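Local coordinates for protein D-glyceraldehyde dehydrogenase (NADP(+)) (Thermoplasma acidophilum, PDB 5IZD) that oxidises D-glyceraldehyde to (R)-glycerate with NADP(+) as the electron acceptor, a step of the non-phosphorylated Entner-Doudoroff pathway, at residues 139-147 and 213-224; 60-68 and 161-169. All coordinates share one frame; numbering follows the deposited sequence.

Both contacts lie in the cofactor-binding part of an aldehyde dehydrogenase subunit, their centres about 17 Å apart. Contact 1 pairs two parallel strands of the central sheet, and its C-terminal end runs into the NADP site, where Thr146 O takes a hydrogen bond from the ribose hydroxyl O3B at 2.8 Å. Contact 2 lies farther out, where helix 39-77 meets the end of helix 153-164 and the turn into strand 168-172. The two join through that turn and strand: Val142 N lies 2.9 Å from Thr168 O, probably a hydrogen bond between neighbouring strands, and Asn167 OD1 probably accepts from Gly140 N at 3.0 Å. Contact 2 therefore takes in the start of the strand neighbouring 141-145.

Contact 1 (139-147 and 213-224); sequences YGIVVALTP and VEHKKVNLITMT. With NAP (NADP nicotinamide-adenine-dinucleotide phosphate), chain I.
Asn219 turns its carboxamide toward the start of strand 141-145, and OD1 takes the Ile141 N-H in the carbonyl plane, on a lone pair, at 3.0 Å and nearly straight (170°). CG lies beside Asn219's own backbone N (chi1 -59°), which brings OD1 close to Gly140 CA (3.5 Å), where a side chain would collide with it. Ile141 O answers by accepting from both Asn219 N and Leu220 N, the second bond longer and more bent. An alanine in place of Asn219 would probably leave Ile141 N without this acceptor and let the chain at Gly140 shift. Next to it, Leu220 crosses Tyr139 at about a right angle and lays CD1 over the ring face, a CH-pi contact 4.0 Å from the centroid; its other methyl, CD2, meets Val142 CG1, these two side chains lying side by side. Beyond, Val143, Leu145 and their partners form a regular parallel pair, with Thr222 N hydrogen-bonded to Val143 O at 2.8 Å. On the Val143 side of the sheet, Val143 CG2 meets Val218 CG2 crosswise at 3.6 Å. Leu145 CD1 touches Val213 CG1 and also the adenine, 3.7 Å from N3A of NADP, so the Leu145 side of the sheet borders the adenine in a Rossmann-like domain. Strand 168-172 flanks 141-145, strand 243-247 flanks 220-224, and helix 227-236 packs against Met223.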
loop_
_atom_site.group_PDB
_atom_site.type_symbol
_atom_site.label_atom_id
_atom_site.label_comp_id
_atom_site.label_asym_id
_atom_site.label_seq_id
_atom_site.Cartn_x
_atom_site.Cartn_y
_atom_site.Cartn_z
ATOM N N TYR A 139 -20.008 0.045 3.031
ATOM C CA TYR A 139 -20.766 -0.510 4.192
ATOM C C TYR A 139 -22.244 -0.501 3.935
ATOM O O TYR A 139 -22.965 -1.329 4.472
ATOM C CB TYR A 139 -20.517 0.258 5.506
ATOM C CG TYR A 139 -19.239 -0.101 6.174
ATOM C CD1 TYR A 139 -18.054 0.448 5.758
ATOM C CD2 TYR A 139 -19.219 -1.009 7.216
ATOM C CE1 TYR A 139 -16.866 0.093 6.356
ATOM C CE2 TYR A 139 -18.024 -1.388 7.843
ATOM C CZ TYR A 139 -16.851 -0.858 7.384
ATOM O OH TYR A 139 -15.672 -1.163 7.975
ATOM N N GLY A 140 -22.730 0.455 3.161
ATOM C CA GLY A 140 -24.182 0.561 2.963
ATOM C C GLY A 140 -24.720 1.890 3.398
ATOM O O GLY A 140 -24.400 2.847 2.749
ATOM N N ILE A 141 -25.490 1.941 4.492
ATOM C CA ILE A 141 -26.047 3.183 5.013
ATOM C C ILE A 141 -25.240 3.845 6.115
ATOM O O ILE A 141 -25.064 3.264 7.190
ATOM C CB ILE A 141 -27.491 3.002 5.539
ATOM C CG1 ILE A 141 -28.326 2.369 4.430
ATOM C CG2 ILE A 141 -28.046 4.358 5.973
ATOM C CD1 ILE A 141 -29.656 1.823 4.903
ATOM N N VAL A 142 -24.736 5.034 5.807
ATOM C CA VAL A 142 -23.907 5.845 6.701
ATOM C C VAL A 142 -24.823 6.908 7.373
ATOM O O VAL A 142 -25.569 7.597 6.673
ATOM C CB VAL A 142 -22.780 6.559 5.886
ATOM C CG1 VAL A 142 -22.065 7.611 6.700
ATOM C CG2 VAL A 142 -21.799 5.565 5.305
ATOM N N VAL A 143 -24.750 7.000 8.696
ATOM C CA VAL A 143 -25.332 8.059 9.453
ATOM C C VAL A 143 -24.193 8.999 9.847
ATOM O O VAL A 143 -23.096 8.559 10.394
ATOM C CB VAL A 143 -26.071 7.546 10.701
ATOM C CG1 VAL A 143 -26.437 8.705 11.611
ATOM C CG2 VAL A 143 -27.315 6.762 10.320
ATOM N N ALA A 144 -24.395 10.259 9.499
ATOM C CA ALA A 144 -23.421 11.314 9.738
ATOM C C ALA A 144 -23.982 12.318 10.730
ATOM O O ALA A 144 -25.070 12.870 10.507
ATOM C CB ALA A 144 -23.051 12.013 8.459
ATOM N N LEU A 145 -23.278 12.467 11.867
ATOM C CA LEU A 145 -23.719 13.289 12.976
ATOM C C LEU A 145 -22.668 14.368 13.142
ATOM O O LEU A 145 -21.512 14.069 13.532
ATOM C CB LEU A 145 -23.885 12.483 14.268
ATOM C CG LEU A 145 -24.899 11.361 14.222
ATOM C CD1 LEU A 145 -24.655 10.429 15.400
ATOM C CD2 LEU A 145 -26.306 11.835 14.200
ATOM N N THR A 146 -23.030 15.613 12.832
ATOM C CA THR A 146 -22.037 16.702 12.785
ATOM C C THR A 146 -22.189 17.660 13.957
ATOM O O THR A 146 -23.320 17.861 14.486
ATOM C CB THR A 146 -22.004 17.461 11.424
ATOM O OG1 THR A 146 -23.297 17.917 11.067
ATOM C CG2 THR A 146 -21.521 16.519 10.359
ATOM N N PRO A 147 -21.048 18.229 14.406
ATOM C CA PRO A 147 -21.082 19.229 15.484
ATOM C C PRO A 147 -21.300 20.698 15.016
ATOM O O PRO A 147 -21.404 20.985 13.817
ATOM C CB PRO A 147 -19.724 19.067 16.114
ATOM C CG PRO A 147 -18.856 18.791 14.945
ATOM C CD PRO A 147 -19.668 18.011 13.937
ATOM N N VAL A 213 -29.147 6.101 15.738
ATOM C CA VAL A 213 -27.935 5.299 15.862
ATOM C C VAL A 213 -28.194 3.815 16.074
ATOM O O VAL A 213 -27.450 3.017 15.545
ATOM C CB VAL A 213 -26.945 5.804 16.910
ATOM C CG1 VAL A 213 -26.594 7.277 16.665
ATOM C CG2 VAL A 213 -27.457 5.616 18.305
ATOM N N GLU A 214 -29.205 3.438 16.847
ATOM C CA GLU A 214 -29.454 1.990 17.057
ATOM C C GLU A 214 -30.295 1.227 15.985
ATOM O O GLU A 214 -30.473 0.037 16.103
ATOM C CB GLU A 214 -30.013 1.770 18.439
ATOM C CG GLU A 214 -31.389 2.331 18.628
ATOM C CD GLU A 214 -31.818 2.355 20.084
ATOM O OE1 GLU A 214 -33.025 2.624 20.292
ATOM O OE2 GLU A 214 -31.008 2.063 21.006
ATOM N N HIS A 215 -30.767 1.920 14.950
ATOM C CA HIS A 215 -31.675 1.406 13.922
ATOM C C HIS A 215 -31.086 0.166 13.208
ATOM O O HIS A 215 -29.934 0.206 12.798
ATOM C CB HIS A 215 -31.925 2.528 12.896
ATOM C CG HIS A 215 -33.110 2.309 12.016
ATOM N ND1 HIS A 215 -33.084 1.444 10.952
ATOM C CD2 HIS A 215 -34.338 2.880 12.001
ATOM C CE1 HIS A 215 -34.253 1.454 10.337
ATOM N NE2 HIS A 215 -35.027 2.331 10.942
ATOM N N LYS A 216 -31.891 -0.879 13.031
ATOM C CA LYS A 216 -31.436 -2.189 12.526
ATOM C C LYS A 216 -30.702 -2.110 11.174
ATOM O O LYS A 216 -29.834 -2.962 10.885
ATOM C CB LYS A 216 -32.607 -3.219 12.441
ATOM C CG LYS A 216 -33.306 -3.574 13.771
ATOM N N LYS A 217 -31.040 -1.108 10.361
ATOM C CA LYS A 217 -30.497 -0.940 8.997
ATOM C C LYS A 217 -29.236 -0.049 8.845
ATOM O O LYS A 217 -28.707 0.083 7.750
ATOM C CB LYS A 217 -31.602 -0.383 8.070
ATOM C CG LYS A 217 -32.901 -1.212 8.055
ATOM C CD LYS A 217 -33.929 -0.609 7.116
ATOM C CE LYS A 217 -35.102 -1.555 6.905
ATOM N NZ LYS A 217 -35.820 -1.026 5.724
ATOM N N VAL A 218 -28.795 0.591 9.920
ATOM C CA VAL A 218 -27.631 1.466 9.872
ATOM C C VAL A 218 -26.373 0.625 9.863
ATOM O O VAL A 218 -26.233 -0.287 10.666
ATOM C CB VAL A 218 -27.678 2.480 11.047
ATOM C CG1 VAL A 218 -26.382 3.235 11.211
ATOM C CG2 VAL A 218 -28.761 3.476 10.773
ATOM N N ASN A 219 -25.435 0.926 8.966
ATOM C CA ASN A 219 -24.209 0.110 8.894
ATOM C C ASN A 219 -22.941 0.779 9.435
ATOM O O ASN A 219 -21.963 0.083 9.826
ATOM C CB ASN A 219 -23.984 -0.309 7.444
ATOM C CG ASN A 219 -25.156 -1.109 6.867
ATOM O OD1 ASN A 219 -25.765 -0.702 5.873
ATOM N ND2 ASN A 219 -25.489 -2.230 7.498
ATOM N N LEU A 220 -22.945 2.120 9.429
ATOM C CA LEU A 220 -21.773 2.908 9.802
ATOM C C LEU A 220 -22.258 4.270 10.361
ATOM O O LEU A 220 -23.265 4.859 9.890
ATOM C CB LEU A 220 -20.822 3.073 8.620
ATOM C CG LEU A 220 -19.479 3.800 8.842
ATOM C CD1 LEU A 220 -18.495 3.418 7.769
ATOM C CD2 LEU A 220 -19.724 5.335 8.758
ATOM N N ILE A 221 -21.631 4.666 11.454
ATOM C CA ILE A 221 -21.848 5.962 12.099
ATOM C C ILE A 221 -20.535 6.734 12.098
ATOM O O ILE A 221 -19.497 6.263 12.631
ATOM C CB ILE A 221 -22.410 5.805 13.520
ATOM C CG1 ILE A 221 -23.816 5.173 13.438
ATOM C CG2 ILE A 221 -22.622 7.177 14.181
ATOM C CD1 ILE A 221 -24.255 4.457 14.679
ATOM N N THR A 222 -20.579 7.902 11.477
ATOM C CA THR A 222 -19.501 8.849 11.467
ATOM C C THR A 222 -19.927 10.108 12.243
ATOM O O THR A 222 -20.959 10.717 11.919
ATOM C CB THR A 222 -18.990 9.148 10.045
ATOM O OG1 THR A 222 -17.852 10.012 10.141
ATOM C CG2 THR A 222 -20.016 9.774 9.120
ATOM N N MET A 223 -19.191 10.452 13.298
ATOM C CA MET A 223 -19.664 11.453 14.283
ATOM C C MET A 223 -18.502 12.232 14.837
ATOM O O MET A 223 -17.401 11.673 15.040
ATOM C CB MET A 223 -20.438 10.799 15.439
ATOM C CG MET A 223 -20.767 11.710 16.596
ATOM S SD MET A 223 -19.529 11.780 17.901
ATOM C CE MET A 223 -20.333 12.706 19.217
ATOM N N THR A 224 -18.746 13.510 15.104
ATOM C CA THR A 224 -17.768 14.337 15.778
ATOM C C THR A 224 -18.538 15.146 16.816
ATOM O O THR A 224 -19.639 15.566 16.528
ATOM C CB THR A 224 -16.986 15.204 14.775
ATOM O OG1 THR A 224 -16.217 14.374 13.896
ATOM C CG2 THR A 224 -16.052 16.202 15.465
HETATM P PA NAP I . -22.580 16.828 20.934
HETATM O O1A NAP I . -23.707 16.705 21.911
HETATM O O2A NAP I . -21.478 15.790 20.979
HETATM O O5B NAP I . -23.218 16.898 19.431
HETATM C C5B NAP I . -22.626 16.307 18.253
HETATM C C4B NAP I . -23.717 15.717 17.339
HETATM O O4B NAP I . -24.305 14.559 17.962
HETATM C C3B NAP I . -24.893 16.687 17.106
HETATM O O3B NAP I . -25.439 16.467 15.778
HETATM C C2B NAP I . -25.882 16.272 18.160
HETATM O O2B NAP I . -27.209 16.732 17.922
HETATM C C1B NAP I . -25.741 14.774 18.109
HETATM N N9A NAP I . -26.253 14.046 19.280
HETATM C C8A NAP I . -26.475 14.507 20.541
HETATM N N7A NAP I . -26.958 13.574 21.333
HETATM C C5A NAP I . -27.012 12.434 20.523
HETATM C C6A NAP I . -27.419 11.123 20.769
HETATM N N6A NAP I . -27.853 10.705 21.965
HETATM N N1A NAP I . -27.356 10.232 19.757
HETATM C C2A NAP I . -26.942 10.648 18.546
HETATM N N3A NAP I . -26.551 11.888 18.221
HETATM C C4A NAP I . -26.602 12.731 19.276
HETATM O O3 NAP I . -21.941 18.268 21.132
HETATM P PN NAP I . -22.332 19.458 22.144
HETATM O O1N NAP I . -23.717 19.986 21.818
HETATM O O2N NAP I . -21.272 20.531 22.089
HETATM O O5D NAP I . -22.345 18.791 23.542
HETATM P P2B NAP I . -27.794 17.980 18.846
HETATM O O1X NAP I . -29.254 18.174 18.408
HETATM O O2X NAP I . -27.024 19.175 18.539
HETATM O O3X NAP I . -27.740 17.607 20.289
#

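Contact 2 (60-68 and 161-169)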
loop_
_atom_site.group_PDB
_atom_site.type_symbol
_atom_site.label_atom_id
_atom_site.label_comp_id
_atom_site.label_asym_id
_atom_site.label_seq_id
_atom_site.Cartn_x
_atom_site.Cartn_y
_atom_site.Cartn_z
ATOM N N GLY A 60 -20.478 3.284 -9.856
ATOM C CA GLY A 60 -19.032 3.350 -9.782
ATOM C C GLY A 60 -18.493 4.690 -9.275
ATOM O O GLY A 60 -19.164 5.731 -9.337
ATOM N N SER A 61 -17.246 4.640 -8.815
ATOM C CA SER A 61 -16.632 5.801 -8.205
ATOM C C SER A 61 -16.428 6.968 -9.187
ATOM O O SER A 61 -16.613 8.131 -8.789
ATOM C CB SER A 61 -15.345 5.423 -7.473
ATOM O OG SER A 61 -14.312 5.093 -8.374
ATOM N N VAL A 62 -16.153 6.696 -10.468
ATOM C CA VAL A 62 -15.898 7.808 -11.436
ATOM C C VAL A 62 -17.138 8.692 -11.624
ATOM O O VAL A 62 -17.059 9.936 -11.545
ATOM C CB VAL A 62 -15.434 7.349 -12.834
ATOM C CG1 VAL A 62 -15.299 8.514 -13.820
ATOM C CG2 VAL A 62 -14.102 6.629 -12.738
ATOM N N GLU A 63 -18.256 8.034 -11.897
ATOM C CA GLU A 63 -19.512 8.744 -12.057
ATOM C C GLU A 63 -19.946 9.415 -10.751
ATOM O O GLU A 63 -20.461 10.514 -10.803
ATOM C CB GLU A 63 -20.582 7.809 -12.594
ATOM C CG GLU A 63 -20.383 7.435 -14.075
ATOM C CD GLU A 63 -20.276 8.623 -15.055
ATOM O OE1 GLU A 63 -19.423 8.584 -15.960
ATOM O OE2 GLU A 63 -20.977 9.640 -14.928
ATOM N N ARG A 64 -19.675 8.792 -9.595
ATOM C CA ARG A 64 -20.038 9.419 -8.346
ATOM C C ARG A 64 -19.162 10.654 -8.155
ATOM O O ARG A 64 -19.663 11.692 -7.742
ATOM C CB ARG A 64 -19.986 8.458 -7.137
ATOM C CG ARG A 64 -21.020 7.353 -7.126
ATOM C CD ARG A 64 -21.005 6.560 -5.836
ATOM N NE ARG A 64 -19.725 5.884 -5.556
ATOM C CZ ARG A 64 -19.383 4.624 -5.875
ATOM N NH1 ARG A 64 -20.247 3.819 -6.481
ATOM N NH2 ARG A 64 -18.168 4.157 -5.530
ATOM N N SER A 65 -17.865 10.541 -8.486
ATOM C CA SER A 65 -16.960 11.659 -8.417
ATOM C C SER A 65 -17.400 12.807 -9.283
ATOM O O SER A 65 -17.180 13.904 -8.881
ATOM C CB SER A 65 -15.487 11.307 -8.721
ATOM O OG SER A 65 -15.251 11.118 -10.100
ATOM N N LYS A 66 -17.983 12.573 -10.448
ATOM C CA LYS A 66 -18.397 13.703 -11.331
ATOM C C LYS A 66 -19.481 14.586 -10.688
ATOM O O LYS A 66 -19.434 15.846 -10.802
ATOM C CB LYS A 66 -18.901 13.207 -12.676
ATOM C CG LYS A 66 -17.788 12.581 -13.524
ATOM C CD LYS A 66 -18.274 12.126 -14.901
ATOM C CE LYS A 66 -17.088 11.551 -15.663
ATOM N NZ LYS A 66 -17.604 10.825 -16.846
ATOM N N ILE A 67 -20.431 13.916 -10.028
ATOM C CA ILE A 67 -21.519 14.562 -9.250
ATOM C C ILE A 67 -20.910 15.320 -8.060
ATOM O O ILE A 67 -21.266 16.461 -7.823
ATOM C CB ILE A 67 -22.538 13.529 -8.712
ATOM C CG1 ILE A 67 -23.302 12.865 -9.851
ATOM C CG2 ILE A 67 -23.492 14.205 -7.732
ATOM C CD1 ILE A 67 -24.047 11.580 -9.461
ATOM N N ILE A 68 -19.963 14.704 -7.355
ATOM C CA ILE A 68 -19.330 15.373 -6.219
ATOM C C ILE A 68 -18.513 16.603 -6.649
ATOM O O ILE A 68 -18.540 17.659 -5.920
ATOM C CB ILE A 68 -18.460 14.397 -5.389
ATOM C CG1 ILE A 68 -19.329 13.306 -4.739
ATOM C CG2 ILE A 68 -17.605 15.115 -4.338
ATOM C CD1 ILE A 68 -18.581 12.041 -4.400
ATOM N N PRO A 161 -16.327 11.663 1.510
ATOM C CA PRO A 161 -15.766 10.308 1.392
ATOM C C PRO A 161 -16.840 9.230 1.445
ATOM O O PRO A 161 -16.673 8.168 0.832
ATOM C CB PRO A 161 -14.853 10.172 2.618
ATOM C CG PRO A 161 -15.321 11.226 3.584
ATOM C CD PRO A 161 -15.843 12.334 2.732
ATOM N N ALA A 162 -17.878 9.445 2.231
ATOM C CA ALA A 162 -18.971 8.471 2.306
ATOM C C ALA A 162 -19.610 8.238 0.944
ATOM O O ALA A 162 -19.748 7.070 0.476
ATOM C CB ALA A 162 -20.016 8.872 3.356
ATOM N N LEU A 163 -19.916 9.347 0.275
ATOM C CA LEU A 163 -20.496 9.287 -1.056
ATOM C C LEU A 163 -19.534 8.772 -2.131
ATOM O O LEU A 163 -19.934 8.004 -2.982
ATOM C CB LEU A 163 -21.061 10.664 -1.448
ATOM C CG LEU A 163 -22.266 11.103 -0.595
ATOM C CD1 LEU A 163 -22.610 12.578 -0.869
ATOM C CD2 LEU A 163 -23.535 10.285 -0.794
ATOM N N LEU A 164 -18.271 9.183 -2.109
ATOM C CA LEU A 164 -17.339 8.780 -3.139
ATOM C C LEU A 164 -17.224 7.264 -3.133
ATOM O O LEU A 164 -17.270 6.639 -4.204
ATOM C CB LEU A 164 -15.987 9.475 -2.948
ATOM C CG LEU A 164 -14.864 9.188 -3.943
ATOM C CD1 LEU A 164 -14.156 7.819 -3.793
ATOM C CD2 LEU A 164 -15.380 9.381 -5.335
ATOM N N THR A 165 -17.139 6.690 -1.920
ATOM C CA THR A 165 -17.016 5.269 -1.741
ATOM C C THR A 165 -18.276 4.452 -2.015
ATOM O O THR A 165 -18.222 3.248 -1.938
ATOM C CB THR A 165 -16.447 4.939 -0.337
ATOM O OG1 THR A 165 -17.229 5.530 0.681
ATOM C CG2 THR A 165 -15.024 5.428 -0.232
ATOM N N GLY A 166 -19.409 5.094 -2.312
ATOM C CA GLY A 166 -20.613 4.376 -2.731
ATOM C C GLY A 166 -21.625 4.099 -1.615
ATOM O O GLY A 166 -22.502 3.296 -1.825
ATOM N N ASN A 167 -21.493 4.746 -0.444
ATOM C CA ASN A 167 -22.449 4.616 0.617
ATOM C C ASN A 167 -23.549 5.624 0.388
ATOM O O ASN A 167 -23.301 6.662 -0.221
ATOM C CB ASN A 167 -21.852 4.885 1.983
ATOM C CG ASN A 167 -20.714 3.928 2.333
ATOM O OD1 ASN A 167 -20.943 2.812 2.841
ATOM N ND2 ASN A 167 -19.461 4.375 2.089
ATOM N N THR A 168 -24.737 5.325 0.902
ATOM C CA THR A 168 -25.841 6.291 0.912
ATOM C C THR A 168 -25.833 6.892 2.290
ATOM O O THR A 168 -25.241 6.291 3.228
ATOM C CB THR A 168 -27.192 5.650 0.634
ATOM O OG1 THR A 168 -27.387 4.594 1.558
ATOM C CG2 THR A 168 -27.210 5.086 -0.765
ATOM N N VAL A 169 -26.430 8.073 2.431
ATOM C CA VAL A 169 -26.181 8.894 3.607
ATOM C C VAL A 169 -27.468 9.535 4.169
ATOM O O VAL A 169 -28.292 10.078 3.410
ATOM C CB VAL A 169 -25.180 10.043 3.322
ATOM C CG1 VAL A 169 -25.019 10.949 4.546
ATOM C CG2 VAL A 169 -23.853 9.541 2.821
#
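Arg64 reaches from helix 39-77 to the C-terminal end of helix 153-164 and grips a single carbonyl side-on: NE lies 2.9 Å and NH2 3.0 Å from Leu164 O, both as hydrogen bonds. The oxygen sits in the guanidinium plane, yet NE comes from well above the carbonyl plane while NH2 is tilted only 19° from it. A bend at chi3 (-61°) turns the group back over its own helix, so that Gly60 C and Ser61 N lie against one face and Gly166 CA sits over the centre of the other, 3.3 Å above the plane. NH1 is held by Trp56 O, and the Trp56 ring adds a cation-pi contact. The positive charge is probably favourable beside the negative end of the helix dipole. Gly166 closes the helix in a Schellman motif, its positive phi leading into Asn167 and strand 168-172, a strand of the cofactor domain's sheet, parallel to 130-145. Among the apolar contacts, Ile68, one turn on from Arg64, lodges CD1 against the backbone and CB of Leu164, 3.7 Å from Leu164 N, and 4.1 Å from Leu163 CB. Leu164, its CG anti to N (chi1 180°), packs CD2 against Ser65 CB, at 3.9 Å, and the carbonyl of Ser61.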